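Side-chain contacts in bifunctional enzyme cysn/cysc (Mycobacterium tuberculosis, PDB 4BZP), which phosphorylates adenylyl sulfate (APS) at its 3'-hydroxyl with ATP, as the APS kinase of the sulfate-activating complex: residues A[21-24]-A[25-29]; A[54-57]-A[58-61]. All coordinates share one frame; numbering follows the deposited sequence. Where two conformers were deposited one is given.

Contact 1: residues A[21-24]-A[25-29]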
ATOM      1  N   VAL A  21       3.199   9.889  19.665  1.00  5.24           N
ATOM      2  CA  VAL A  21       4.188  10.677  18.976  1.00  5.32           C
ATOM      3  C   VAL A  21       3.929  10.752  17.490  1.00  5.39           C
ATOM      4  O   VAL A  21       3.965  11.806  16.872  1.00  5.57           O
ATOM      5  CB  VAL A  21       5.630  10.214  19.289  1.00  5.28           C
ATOM      6  CG1 VAL A  21       6.639  11.017  18.484  1.00  5.52           C
ATOM      7  CG2 VAL A  21       5.927  10.340  20.787  1.00  5.49           C
ATOM      8  N   ALA A  22       3.638   9.629  16.859  1.00  5.22           N
ATOM      9  CA  ALA A  22       3.389   9.594  15.428  1.00  5.76           C
ATOM     10  C   ALA A  22       2.260  10.527  15.045  1.00  6.14           C
ATOM     11  O   ALA A  22       2.378  11.260  14.080  1.00  6.67           O
ATOM     12  CB  ALA A  22       3.074   8.131  14.995  1.00  5.66           C
ATOM     13  N   MET A  23       1.161  10.462  15.790  1.00  6.59           N
ATOM     14  CA  MET A  23      -0.023  11.272  15.478  0.50  7.11           C
ATOM     15  C   MET A  23       0.282  12.758  15.614  1.00  6.90           C
ATOM     16  O   MET A  23      -0.213  13.542  14.826  1.00  6.79           O
ATOM     17  CB  MET A  23      -1.215  10.876  16.353  0.50  8.61           C
ATOM     18  CG  MET A  23      -1.696   9.447  16.095  0.50  9.69           C
ATOM     19  SD  MET A  23      -2.476   9.283  14.490  0.50 12.88           S
ATOM     20  CE  MET A  23      -4.040  10.132  14.614  0.50 12.34           C
ATOM     21  N   LEU A  24       1.061  13.138  16.630  1.00  6.23           N
ATOM     22  CA  LEU A  24       1.361  14.541  16.829  1.00  6.76           C
ATOM     23  C   LEU A  24       2.342  15.036  15.790  1.00  6.82           C
ATOM     24  O   LEU A  24       2.222  16.145  15.271  1.00  6.75           O
ATOM     25  CB  LEU A  24       1.863  14.814  18.239  1.00  6.48           C
ATOM     26  CG  LEU A  24       2.127  16.314  18.508  1.00  6.66           C
ATOM     27  CD1 LEU A  24       0.957  17.216  18.183  1.00  7.26           C
ATOM     28  CD2 LEU A  24       2.477  16.475  19.964  1.00  7.04           C
ATOM     29  N   VAL A  25       3.318  14.232  15.408  1.00  6.49           N
ATOM     30  CA  VAL A  25       4.188  14.589  14.299  1.00  6.37           C
ATOM     31  C   VAL A  25       3.371  14.766  13.026  1.00  7.00           C
ATOM     32  O   VAL A  25       3.568  15.741  12.301  1.00  7.84           O
ATOM     33  CB  VAL A  25       5.304  13.540  14.067  1.00  6.23           C
ATOM     34  CG1 VAL A  25       6.074  13.799  12.788  1.00  6.71           C
ATOM     35  CG2 VAL A  25       6.259  13.470  15.230  1.00  6.11           C
ATOM     36  N   GLU A  26       2.438  13.871  12.778  1.00  7.15           N
ATOM     37  CA  GLU A  26       1.592  14.023  11.584  1.00  7.96           C
ATOM     38  C   GLU A  26       0.882  15.364  11.622  1.00  9.23           C
ATOM     39  O   GLU A  26       0.878  16.051  10.599  1.00  9.05           O
ATOM     40  CB  GLU A  26       0.596  12.869  11.535  1.00  9.07           C
ATOM     41  CG  GLU A  26      -0.267  12.869  10.255  1.00 11.26           C
ATOM     42  CD  GLU A  26      -1.429  11.881  10.276  1.00 13.86           C
ATOM     43  OE1 GLU A  26      -2.129  11.729  11.311  1.00 16.39           O
ATOM     44  OE2 GLU A  26      -1.559  11.124   9.288  1.00 16.80           O
ATOM     45  N   ARG A  27       0.270  15.715  12.742  1.00  9.41           N
ATOM     46  CA  ARG A  27      -0.457  16.989  12.841  0.50 10.05           C
ATOM     47  C   ARG A  27       0.483  18.150  12.632  1.00 10.43           C
ATOM     48  O   ARG A  27       0.136  19.113  11.901  1.00 11.76           O
ATOM     49  CB  ARG A  27      -1.185  17.090  14.177  0.50 10.52           C
ATOM     50  CG  ARG A  27      -2.354  16.116  14.305  0.50 10.82           C
ATOM     51  CD  ARG A  27      -3.324  16.318  15.462  0.50 11.94           C
ATOM     52  NE  ARG A  27      -2.687  16.039  16.744  0.50 12.98           N
ATOM     53  CZ  ARG A  27      -2.637  14.831  17.305  0.50 12.37           C
ATOM     54  NH1 ARG A  27      -3.189  13.795  16.692  0.50 13.75           N
ATOM     55  NH2 ARG A  27      -2.035  14.670  18.440  0.50 11.58           N
ATOM     56  N   LYS A  28       1.635  18.134  13.300  1.00  9.08           N
ATOM     57  CA  LYS A  28       2.594  19.252  13.170  1.00  9.75           C
ATOM     58  C   LYS A  28       3.003  19.449  11.731  1.00 10.98           C
ATOM     59  O   LYS A  28       3.108  20.594  11.248  1.00 12.41           O
ATOM     60  CB  LYS A  28       3.829  19.052  14.048  1.00  9.20           C
ATOM     61  CG  LYS A  28       3.615  19.286  15.537  1.00  9.52           C
ATOM     62  CD  LYS A  28       4.877  18.988  16.281  1.00 10.23           C
ATOM     63  CE  LYS A  28       4.776  19.113  17.782  1.00 10.04           C
ATOM     64  NZ  LYS A  28       4.593  20.562  18.138  1.00 10.14           N
ATOM     65  N   LEU A  29       3.239  18.374  10.995  1.00 10.51           N
ATOM     66  CA  LEU A  29       3.653  18.447   9.591  1.00 11.36           C
ATOM     67  C   LEU A  29       2.508  18.868   8.683  1.00 12.95           C
ATOM     68  O   LEU A  29       2.702  19.707   7.782  1.00 14.17           O
ATOM     69  CB  LEU A  29       4.253  17.073   9.165  1.00 12.12           C
ATOM     70  CG  LEU A  29       5.587  16.661   9.771  1.00 12.57           C
ATOM     71  CD1 LEU A  29       6.027  15.244   9.378  1.00 13.72           C
ATOM     72  CD2 LEU A  29       6.723  17.628   9.435  1.00 14.14           C
TER
HETATM   73  O   HOH W   1      -2.601  13.220  13.499  1.00 21.82           O
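In the conformer described, one of two modelled, Arg27 folds back over the preceding turn of its helix and lays one face of its guanidinium on the backbone of Met23 and Leu24. Met23 O and Leu24 CA both sit under that face, offset toward its rim, the carbonyl oxygen 3.5 Å from the plane. A bend at the third torsion (chi3 -68°) turns the chain back along the helix, bringing NH1 within 3.5 Å of Met23 CB. Leu24 meets the arginine at about a right angle, its CD1 3.9 Å from Arg27 NH2.

Met23 O is gripped twice: it accepts the helical bond from Arg27 N (3.0 Å) and a hydrogen bond from a water, which also donates to Glu26 OE1 at 2.7 Å. The water thus joins this carbonyl to the glutamate and, weakly, to Arg27 NH1. Met23, likewise in one of two conformers, runs side by side with Glu26 in the same direction, and OE2 of the glutamate is bonded to Val38 N, on a neighbouring strand.

Beyond Leu24, Lys28 crosses obliquely, its CE 3.9 Å from Leu24 CG, before the bend at chi4 leads NZ to a salt bridge with Asp162 of helix 161-173. Toward the interior, Val21 CG1 meets Val25 CG2 at 4.1 Å; these valines also pack on helix 161-173. With Ala22 and Val25 resting on Leu81 of the central sheet, these i to i+3 and i to i+4 contacts belong to helix 18-31, the helix that follows the phosphate-binding loop in the P-loop kinase fold.

Contact 2: residues A[54-57]-A[58-61]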
ATOM      1  N   PHE A  54      -2.454 -13.923  14.034  1.00 19.50           N
ATOM      2  CA  PHE A  54      -1.483 -13.473  15.008  1.00 19.18           C
ATOM      3  C   PHE A  54      -0.439 -14.511  15.405  1.00 18.11           C
ATOM      4  O   PHE A  54       0.257 -14.363  16.436  1.00 18.75           O
ATOM      5  CB  PHE A  54      -2.195 -12.900  16.216  1.00 21.03           C
ATOM      6  CG  PHE A  54      -2.886 -11.607  15.906  1.00 21.57           C
ATOM      7  CD1 PHE A  54      -2.194 -10.393  15.962  1.00 22.38           C
ATOM      8  CD2 PHE A  54      -4.200 -11.609  15.464  1.00 19.57           C
ATOM      9  CE1 PHE A  54      -2.843  -9.215  15.632  1.00 19.47           C
ATOM     10  CE2 PHE A  54      -4.839 -10.426  15.129  1.00 21.02           C
ATOM     11  CZ  PHE A  54      -4.161  -9.238  15.227  1.00 19.08           C
ATOM     12  N   SER A  55      -0.224 -15.509  14.558  1.00 16.43           N
ATOM     13  CA  SER A  55       0.894 -16.389  14.725  1.00 15.92           C
ATOM     14  C   SER A  55       2.195 -15.574  14.633  1.00 17.27           C
ATOM     15  O   SER A  55       2.160 -14.436  14.119  1.00 14.35           O
ATOM     16  CB  SER A  55       0.923 -17.469  13.637  1.00 16.22           C
ATOM     17  OG  SER A  55       1.284 -16.930  12.353  1.00 16.56           O
ATOM     18  N   MET A  56       3.324 -16.096  15.058  1.00 16.75           N
ATOM     19  CA  MET A  56       4.573 -15.374  14.936  1.00 19.04           C
ATOM     20  C   MET A  56       4.898 -15.034  13.489  1.00 17.22           C
ATOM     21  O   MET A  56       5.379 -13.921  13.182  1.00 13.63           O
ATOM     22  CB  MET A  56       5.729 -16.153  15.580  1.00 21.72           C
ATOM     23  CG  MET A  56       5.726 -16.078  17.092  1.00 25.31           C
ATOM     24  SD  MET A  56       5.686 -14.413  17.820  1.00 34.48           S
ATOM     25  CE  MET A  56       4.020 -14.492  18.345  1.00 23.65           C
ATOM     26  N   ALA A  57       4.674 -15.979  12.593  1.00 15.96           N
ATOM     27  CA  ALA A  57       4.899 -15.766  11.166  1.00 15.48           C
ATOM     28  C   ALA A  57       4.004 -14.699  10.609  1.00 14.61           C
ATOM     29  O   ALA A  57       4.491 -13.822   9.824  1.00 15.00           O
ATOM     30  CB  ALA A  57       4.681 -17.077  10.427  1.00 15.58           C
ATOM     31  N   ASP A  58       2.752 -14.676  11.030  1.00 15.09           N
ATOM     32  CA  ASP A  58       1.811 -13.690  10.571  1.00 14.32           C
ATOM     33  C   ASP A  58       2.185 -12.326  11.135  1.00 13.92           C
ATOM     34  O   ASP A  58       2.039 -11.313  10.444  1.00 13.81           O
ATOM     35  CB  ASP A  58       0.388 -14.033  10.941  1.00 16.55           C
ATOM     36  CG  ASP A  58      -0.209 -15.118  10.029  1.00 19.55           C
ATOM     37  OD1 ASP A  58       0.503 -15.664   9.178  1.00 20.43           O
ATOM     38  OD2 ASP A  58      -1.408 -15.402  10.210  1.00 25.26           O
ATOM     39  N   ARG A  59       2.697 -12.259  12.366  1.00 12.63           N
ATOM     40  CA  ARG A  59       3.142 -10.970  12.881  1.00 12.11           C
ATOM     41  C   ARG A  59       4.357 -10.426  12.100  1.00 11.86           C
ATOM     42  O   ARG A  59       4.435  -9.213  11.838  1.00  9.55           O
ATOM     43  CB  ARG A  59       3.503 -11.105  14.363  1.00 13.58           C
ATOM     44  CG  ARG A  59       2.301 -11.324  15.244  1.00 16.25           C
ATOM     45  CD  ARG A  59       2.796 -11.357  16.665  1.00 22.08           C
ATOM     46  NE  ARG A  59       1.854 -11.877  17.619  1.00 27.57           N
ATOM     47  CZ  ARG A  59       2.010 -11.775  18.953  1.00 33.44           C
ATOM     48  NH1 ARG A  59       3.057 -11.122  19.491  1.00 32.39           N
ATOM     49  NH2 ARG A  59       1.098 -12.316  19.750  1.00 35.99           N
ATOM     50  N   ALA A  60       5.287 -11.272  11.703  1.00  9.64           N
ATOM     51  CA  ALA A  60       6.411 -10.912  10.898  1.00  9.46           C
ATOM     52  C   ALA A  60       5.961 -10.452   9.503  1.00  9.78           C
ATOM     53  O   ALA A  60       6.463  -9.455   8.963  1.00 10.17           O
ATOM     54  CB  ALA A  60       7.455 -11.981  10.770  1.00 10.17           C
ATOM     55  N   GLU A  61       4.999 -11.155   8.925  1.00  9.56           N
ATOM     56  CA  GLU A  61       4.514 -10.824   7.579  1.00 10.59           C
ATOM     57  C   GLU A  61       3.754  -9.504   7.610  1.00 10.57           C
ATOM     58  O   GLU A  61       3.858  -8.748   6.654  1.00 11.33           O
ATOM     59  CB  GLU A  61       3.645 -11.984   7.082  1.00 11.17           C
ATOM     60  CG  GLU A  61       2.981 -11.711   5.743  1.00 11.33           C
ATOM     61  CD  GLU A  61       3.953 -11.579   4.579  1.00 11.72           C
ATOM     62  OE1 GLU A  61       5.157 -11.854   4.685  1.00 14.29           O
ATOM     63  OE2 GLU A  61       3.464 -11.162   3.508  1.00 13.70           O
TER
HETATM   64  O   HOH W   2      -1.866 -16.847  12.423  1.00 26.40           O
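Asp58 OD2 is gripped by two groups: a water that donates to it at 2.7 Å while accepting from Ser55 N, and the backbone amide Gly53 N, so the carboxylate is tied to the chain leading into the helix. Asp58 bends back toward the serine, its CG 3.3 Å from Ser55 OG. That hydroxyl oxygen in turn accepts from Asp58 N at 3.0 Å, in a moderately bent bond, and so takes up an amide at the first turn of the helix. The hydroxyl is set for this by chi1 of 71°, which places OG between the backbone N and the carbonyl carbon of its own residue.

Ser55 is therefore the N-cap of helix 56-75, and the negative charge of Asp58 near this end would be expected to suit the helix dipole.

On another side of the turn, Arg59 runs extended from CG to NE and sends NE to Phe54 O, a bent bond of 3.2 Å (143° at the hydrogen) whose acceptor is tilted 24° out of the guanidinium plane. Met56 lies alongside, pointing the same way, and bends at chi2 and chi3 to bring its methyl CE over the centre of one guanidinium face, 3.4 Å from Arg59 CZ. NH1 of the arginine has a further partner in His137 O.

From the N terminus, the chain forms strand 6-11 and the ADP-binding loop, then enters helix 18-31, where contact 1 lies wholly within successive helical turns. Strand 36-38 and helix 41-44 follow before contact 2 forms at the start of helix 56-75. Neither contact closes a long loop: each joins adjoining segments, and the two stand in series without nesting or crossing. The centres of contacts 1 and 2 lie about 28 Å apart, on opposite sides of the chain's centre. Contact 1 belongs to a helix packed between the parallel sheet and helix 161-173, whereas contact 2 is a surface feature, where Glu61 packs on Asp51 of the second subunit.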